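Local atomic coordinates of plasmodesmata-located protein 8 (Arabidopsis thaliana, PDB entry 6GRF), a protein that probably modulates cell-to-cell trafficking at plasmodesmata, presenting two tandem DUF26 domains outside the cell. Residues A[5-11]-A[99-104]; A[127-132]-A[193-199]. The contacts are given in a common frame with arbitrary orientation. Residues are numbered along the deposited sequence.

Interaction 1 (A[5-11]-A[99-104])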
loop_
_atom_site.group_PDB
_atom_site.type_symbol
_atom_site.label_atom_id
_atom_site.label_comp_id
_atom_site.label_asym_id
_atom_site.label_seq_id
_atom_site.Cartn_x
_atom_site.Cartn_y
_atom_site.Cartn_z
ATOM N N SER A 5 4.150 7.360 -11.758
ATOM C CA SER A 5 3.426 6.481 -10.869
ATOM C C SER A 5 3.946 5.036 -10.950
ATOM O O SER A 5 3.220 4.120 -10.580
ATOM C CB SER A 5 1.947 6.554 -11.190
ATOM O OG SER A 5 1.588 5.662 -12.241
ATOM N N HIS A 6 5.187 4.828 -11.412
ATOM C CA HIS A 6 5.624 3.477 -11.791
ATOM C C HIS A 6 6.889 3.003 -11.059
ATOM O O HIS A 6 7.231 1.827 -11.203
ATOM C CB HIS A 6 5.762 3.396 -13.315
ATOM C CG HIS A 6 4.452 3.172 -13.995
ATOM N ND1 HIS A 6 3.304 3.856 -13.626
ATOM C CD2 HIS A 6 4.099 2.356 -15.014
ATOM C CE1 HIS A 6 2.301 3.471 -14.389
ATOM N NE2 HIS A 6 2.762 2.548 -15.249
ATOM N N ILE A 7 7.543 3.866 -10.266
ATOM C CA ILE A 7 8.797 3.499 -9.563
ATOM C C ILE A 7 8.504 2.556 -8.377
ATOM O O ILE A 7 7.457 2.626 -7.732
ATOM C CB ILE A 7 9.603 4.745 -9.133
ATOM C CG1 ILE A 7 8.898 5.565 -8.051
ATOM C CG2 ILE A 7 9.965 5.599 -10.339
ATOM C CD1 ILE A 7 9.480 5.385 -6.664
ATOM N N PHE A 8 9.484 1.688 -8.104
ATOM C CA PHE A 8 9.406 0.599 -7.144
ATOM C C PHE A 8 9.604 1.133 -5.721
ATOM O O PHE A 8 10.598 1.769 -5.457
ATOM C CB PHE A 8 10.480 -0.443 -7.463
ATOM C CG PHE A 8 10.524 -1.615 -6.521
ATOM C CD1 PHE A 8 9.652 -2.679 -6.671
ATOM C CD2 PHE A 8 11.434 -1.654 -5.480
ATOM C CE1 PHE A 8 9.683 -3.755 -5.795
ATOM C CE2 PHE A 8 11.465 -2.731 -4.605
ATOM C CZ PHE A 8 10.586 -3.779 -4.760
ATOM N N ILE A 9 8.666 0.832 -4.810
ATOM C CA ILE A 9 8.800 1.216 -3.406
ATOM C C ILE A 9 9.233 -0.002 -2.585
ATOM O O ILE A 9 10.300 0.020 -1.984
ATOM C CB ILE A 9 7.515 1.875 -2.875
ATOM C CG1 ILE A 9 7.205 3.135 -3.685
ATOM C CG2 ILE A 9 7.632 2.172 -1.384
ATOM C CD1 ILE A 9 6.000 3.894 -3.219
ATOM N N TYR A 10 8.416 -1.060 -2.565
ATOM C CA TYR A 10 8.767 -2.267 -1.835
ATOM C C TYR A 10 7.954 -3.456 -2.364
ATOM O O TYR A 10 6.884 -3.295 -2.942
ATOM C CB TYR A 10 8.556 -2.095 -0.325
ATOM C CG TYR A 10 7.145 -2.304 0.165
ATOM C CD1 TYR A 10 6.682 -3.565 0.518
ATOM C CD2 TYR A 10 6.267 -1.238 0.290
ATOM C CE1 TYR A 10 5.383 -3.761 0.965
ATOM C CE2 TYR A 10 4.965 -1.418 0.737
ATOM C CZ TYR A 10 4.521 -2.684 1.073
ATOM O OH TYR A 10 3.241 -2.858 1.505
ATOM N N GLY A 11 8.499 -4.648 -2.134
ATOM C CA GLY A 11 7.845 -5.906 -2.440
ATOM C C GLY A 11 8.201 -6.960 -1.406
ATOM O O GLY A 11 9.254 -6.881 -0.753
ATOM N N SER A 99 3.109 -9.196 -2.195
ATOM C CA SER A 99 2.620 -7.834 -2.263
ATOM C C SER A 99 3.678 -6.956 -2.940
ATOM O O SER A 99 4.875 -7.261 -2.913
ATOM C CB SER A 99 2.238 -7.332 -0.904
ATOM O OG SER A 99 3.377 -7.273 -0.070
ATOM N N LEU A 100 3.200 -5.885 -3.573
ATOM C CA LEU A 100 4.029 -4.992 -4.344
ATOM C C LEU A 100 3.443 -3.584 -4.288
ATOM O O LEU A 100 2.288 -3.379 -4.648
ATOM C CB LEU A 100 4.082 -5.468 -5.793
ATOM C CG LEU A 100 4.782 -4.497 -6.737
ATOM C CD1 LEU A 100 6.272 -4.441 -6.433
ATOM C CD2 LEU A 100 4.537 -4.883 -8.185
ATOM N N GLN A 101 4.286 -2.627 -3.897
ATOM C CA GLN A 101 3.924 -1.238 -3.832
ATOM C C GLN A 101 4.813 -0.470 -4.814
ATOM O O GLN A 101 6.042 -0.427 -4.663
ATOM C CB GLN A 101 4.057 -0.758 -2.387
ATOM C CG GLN A 101 3.721 0.714 -2.189
ATOM C CD GLN A 101 2.243 1.002 -2.161
ATOM O OE1 GLN A 101 1.733 1.741 -2.997
ATOM N NE2 GLN A 101 1.546 0.454 -1.180
ATOM N N LEU A 102 4.176 0.054 -5.866
ATOM C CA LEU A 102 4.757 1.043 -6.756
ATOM C C LEU A 102 4.256 2.414 -6.299
ATOM O O LEU A 102 3.315 2.489 -5.505
ATOM C CB LEU A 102 4.331 0.747 -8.197
ATOM C CG LEU A 102 4.633 -0.660 -8.724
ATOM C CD1 LEU A 102 4.337 -0.753 -10.211
ATOM C CD2 LEU A 102 6.077 -1.064 -8.467
ATOM N N GLU A 103 4.862 3.487 -6.809
ATOM C CA GLU A 103 4.432 4.829 -6.430
ATOM C C GLU A 103 2.916 4.985 -6.644
ATOM O O GLU A 103 2.226 5.558 -5.812
ATOM C CB GLU A 103 5.217 5.888 -7.207
ATOM C CG GLU A 103 4.806 7.317 -6.886
ATOM C CD GLU A 103 4.752 7.657 -5.402
ATOM O OE1 GLU A 103 5.717 7.305 -4.669
ATOM O OE2 GLU A 103 3.735 8.256 -4.973
ATOM N N GLY A 104 2.405 4.452 -7.752
ATOM C CA GLY A 104 1.035 4.671 -8.172
ATOM C C GLY A 104 0.044 3.617 -7.692
ATOM O O GLY A 104 -1.150 3.843 -7.756
HETATM O O HOH W 1 2.329 -5.558 1.936
#

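Interaction 2 (A[127-132]-A[193-199])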
loop_
_atom_site.group_PDB
_atom_site.type_symbol
_atom_site.label_atom_id
_atom_site.label_comp_id
_atom_site.label_asym_id
_atom_site.label_seq_id
_atom_site.Cartn_x
_atom_site.Cartn_y
_atom_site.Cartn_z
ATOM N N CYS A 127 13.106 6.610 6.385
ATOM C CA CYS A 127 13.388 7.954 6.867
ATOM C C CYS A 127 14.470 8.563 5.972
ATOM O O CYS A 127 15.450 7.904 5.648
ATOM C CB CYS A 127 13.905 7.992 8.304
ATOM S SG CYS A 127 13.109 6.853 9.474
ATOM N N SER A 128 14.281 9.833 5.602
ATOM C CA SER A 128 15.298 10.625 4.923
ATOM C C SER A 128 16.600 10.588 5.729
ATOM O O SER A 128 16.599 10.497 6.955
ATOM C CB SER A 128 14.835 12.040 4.728
ATOM O OG SER A 128 15.876 12.832 4.183
ATOM N N SER A 129 17.717 10.645 5.012
ATOM C CA SER A 129 19.027 10.679 5.624
ATOM C C SER A 129 19.265 12.059 6.259
ATOM O O SER A 129 19.948 12.159 7.274
ATOM C CB SER A 129 20.080 10.332 4.618
ATOM O OG SER A 129 21.362 10.632 5.130
ATOM N N LYS A 130 18.676 13.104 5.661
ATOM C CA LYS A 130 18.740 14.479 6.192
ATOM C C LYS A 130 17.735 14.654 7.341
ATOM O O LYS A 130 16.531 14.384 7.194
ATOM C CB LYS A 130 18.473 15.511 5.090
ATOM C CG LYS A 130 19.692 16.300 4.629
ATOM C CD LYS A 130 20.767 15.475 3.927
ATOM C CE LYS A 130 22.010 16.289 3.636
ATOM N NZ LYS A 130 23.030 15.512 2.891
ATOM N N SER A 131 18.258 15.112 8.484
ATOM C CA SER A 131 17.493 15.447 9.676
ATOM C C SER A 131 17.389 16.969 9.817
ATOM O O SER A 131 18.305 17.695 9.453
ATOM C CB SER A 131 18.121 14.852 10.905
ATOM O OG SER A 131 17.842 13.467 10.983
ATOM N N VAL A 132 16.251 17.420 10.350
ATOM C CA VAL A 132 16.037 18.786 10.774
ATOM C C VAL A 132 16.456 18.870 12.248
ATOM O O VAL A 132 16.142 17.984 13.051
ATOM C CB VAL A 132 14.573 19.229 10.568
ATOM C CG1 VAL A 132 14.372 20.699 10.886
ATOM C CG2 VAL A 132 14.077 18.936 9.165
ATOM N N LEU A 193 9.849 6.077 14.644
ATOM C CA LEU A 193 10.981 5.511 13.872
ATOM C C LEU A 193 11.807 6.604 13.172
ATOM O O LEU A 193 13.000 6.413 12.941
ATOM C CB LEU A 193 10.440 4.515 12.842
ATOM C CG LEU A 193 9.659 3.324 13.404
ATOM C CD1 LEU A 193 9.050 2.505 12.272
ATOM C CD2 LEU A 193 10.537 2.445 14.279
ATOM N N CYS A 194 11.172 7.717 12.794
ATOM C CA CYS A 194 11.809 8.760 11.991
ATOM C C CYS A 194 11.707 10.114 12.706
ATOM O O CYS A 194 11.191 11.075 12.152
ATOM C CB CYS A 194 11.131 8.894 10.635
ATOM S SG CYS A 194 11.092 7.356 9.683
ATOM N N GLY A 195 12.189 10.167 13.946
ATOM C CA GLY A 195 11.910 11.279 14.833
ATOM C C GLY A 195 12.201 12.636 14.208
ATOM O O GLY A 195 11.364 13.538 14.312
ATOM N N SER A 196 13.375 12.784 13.576
ATOM C CA SER A 196 13.908 14.106 13.192
ATOM C C SER A 196 13.999 14.284 11.667
ATOM O O SER A 196 14.527 15.291 11.196
ATOM C CB SER A 196 15.258 14.326 13.818
ATOM O OG SER A 196 15.244 13.992 15.198
ATOM N N ALA A 197 13.500 13.318 10.894
ATOM C CA ALA A 197 13.714 13.289 9.435
ATOM C C ALA A 197 12.931 14.419 8.755
ATOM O O ALA A 197 11.824 14.746 9.177
ATOM C CB ALA A 197 13.282 11.956 8.889
ATOM N N VAL A 198 13.495 14.969 7.675
ATOM C CA VAL A 198 12.840 16.026 6.893
ATOM C C VAL A 198 11.700 15.425 6.064
ATOM O O VAL A 198 10.792 16.141 5.632
ATOM C CB VAL A 198 13.841 16.783 5.996
ATOM C CG1 VAL A 198 14.256 15.991 4.769
ATOM C CG2 VAL A 198 13.294 18.137 5.583
ATOM N N ALA A 199 11.796 14.112 5.824
ATOM C CA ALA A 199 10.874 13.372 5.012
ATOM C C ALA A 199 10.918 11.906 5.443
ATOM O O ALA A 199 11.978 11.375 5.700
ATOM C CB ALA A 199 11.234 13.528 3.555
#

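Interaction 1 (A[5-11]-A[99-104])
Backbone hydrogen bonds pair the edge strand 8-11 antiparallel with strand 99-102. Gln101 O accepts from both Ile9 N (2.9 Å) and Tyr10 N (3.2 Å), which defines a classic beta bulge, and Gln101 N returns a bond to Tyr10 O (2.8 Å). Glu103 N binds Ile7 O at 2.9 Å; the bond from Gly104 N to Ser5 O (3.0 Å) is weak. Gly104 suits this spot because a CB there would clash with Ser5 O. Apolar contacts gather on the face of Phe8, Leu100 and Leu102, where Phe8 CE1 lies 3.5 Å from Leu100 CD1. On the face of Tyr10 and Gln101, Tyr10 CE2 packs 3.3 Å from Gln101 CB, and a water links Tyr10 OH (2.9 Å) to Ser99 OG (2.8 Å), hydroxyls able to donate or accept. Ile9 and Gln101 also touch Tyr203 of the second DUF26 domain. Backbone hydrogen bonds thus hold the strands, while side chains add apolar contact on one face and a water bridge on the other.

Interaction 2 (A[127-132]-A[193-199])
The disulfide between Cys127 SG and Cys194 SG (2.1 Å) ties the end of strand 122-127 to the first residue after helix 176-193. Both cysteines adopt m rotamers with CA-to-CB bonds directed at each other's segment, and chi3 is -72°, within the usual range of a left-handed disulfide. Ser128, in the t rotamer, turns OG back to accept from Lys130 N (3.2 Å), an ST turn that a small hydroxyl side chain can form, while its OG lies 3.6 Å from Val198 CG1. Val198 (p) and Val132 (t) meet through their CG2 atoms at 3.8 Å, and Val132 also touches Phe138 and Phe139 of helix 136-149. The small Ala197 brings CB to 4.1 Å from Cys127 CB. Three backbone hydrogen bonds accompany these side chains: Ser128 N to Ala199 O (2.8 Å), Val198 N to Lys130 O (3.1 Å) and Val132 N to Ser196 O (2.9 Å). The disulfide and these hydrogen bonds thus join two irregular loops, to which Val132 and Val198 add a small apolar contact.

Overall arrangement
The two DUF26 domains share one topology, a five-stranded antiparallel sheet in the order 1-4-5-3-2 with two helices, and both contacts join the first strand's region to the fourth's. Interaction 1 lies within the first sheet, its centre about 8 Å from that of the chain, and is partly buried; interaction 2 is a surface contact, its centre about 21 Å out, where loops flank the equivalent strands. Both rest on backbone hydrogen bonds, but the inner contact has bulged strand pairing with Phe8, Tyr10 and leucines, whereas the outer adds a disulfide and valine and alanine contacts. They do not touch, yet Tyr203, met by Ile9 and Gln101, lies on the strand following residues 193-199.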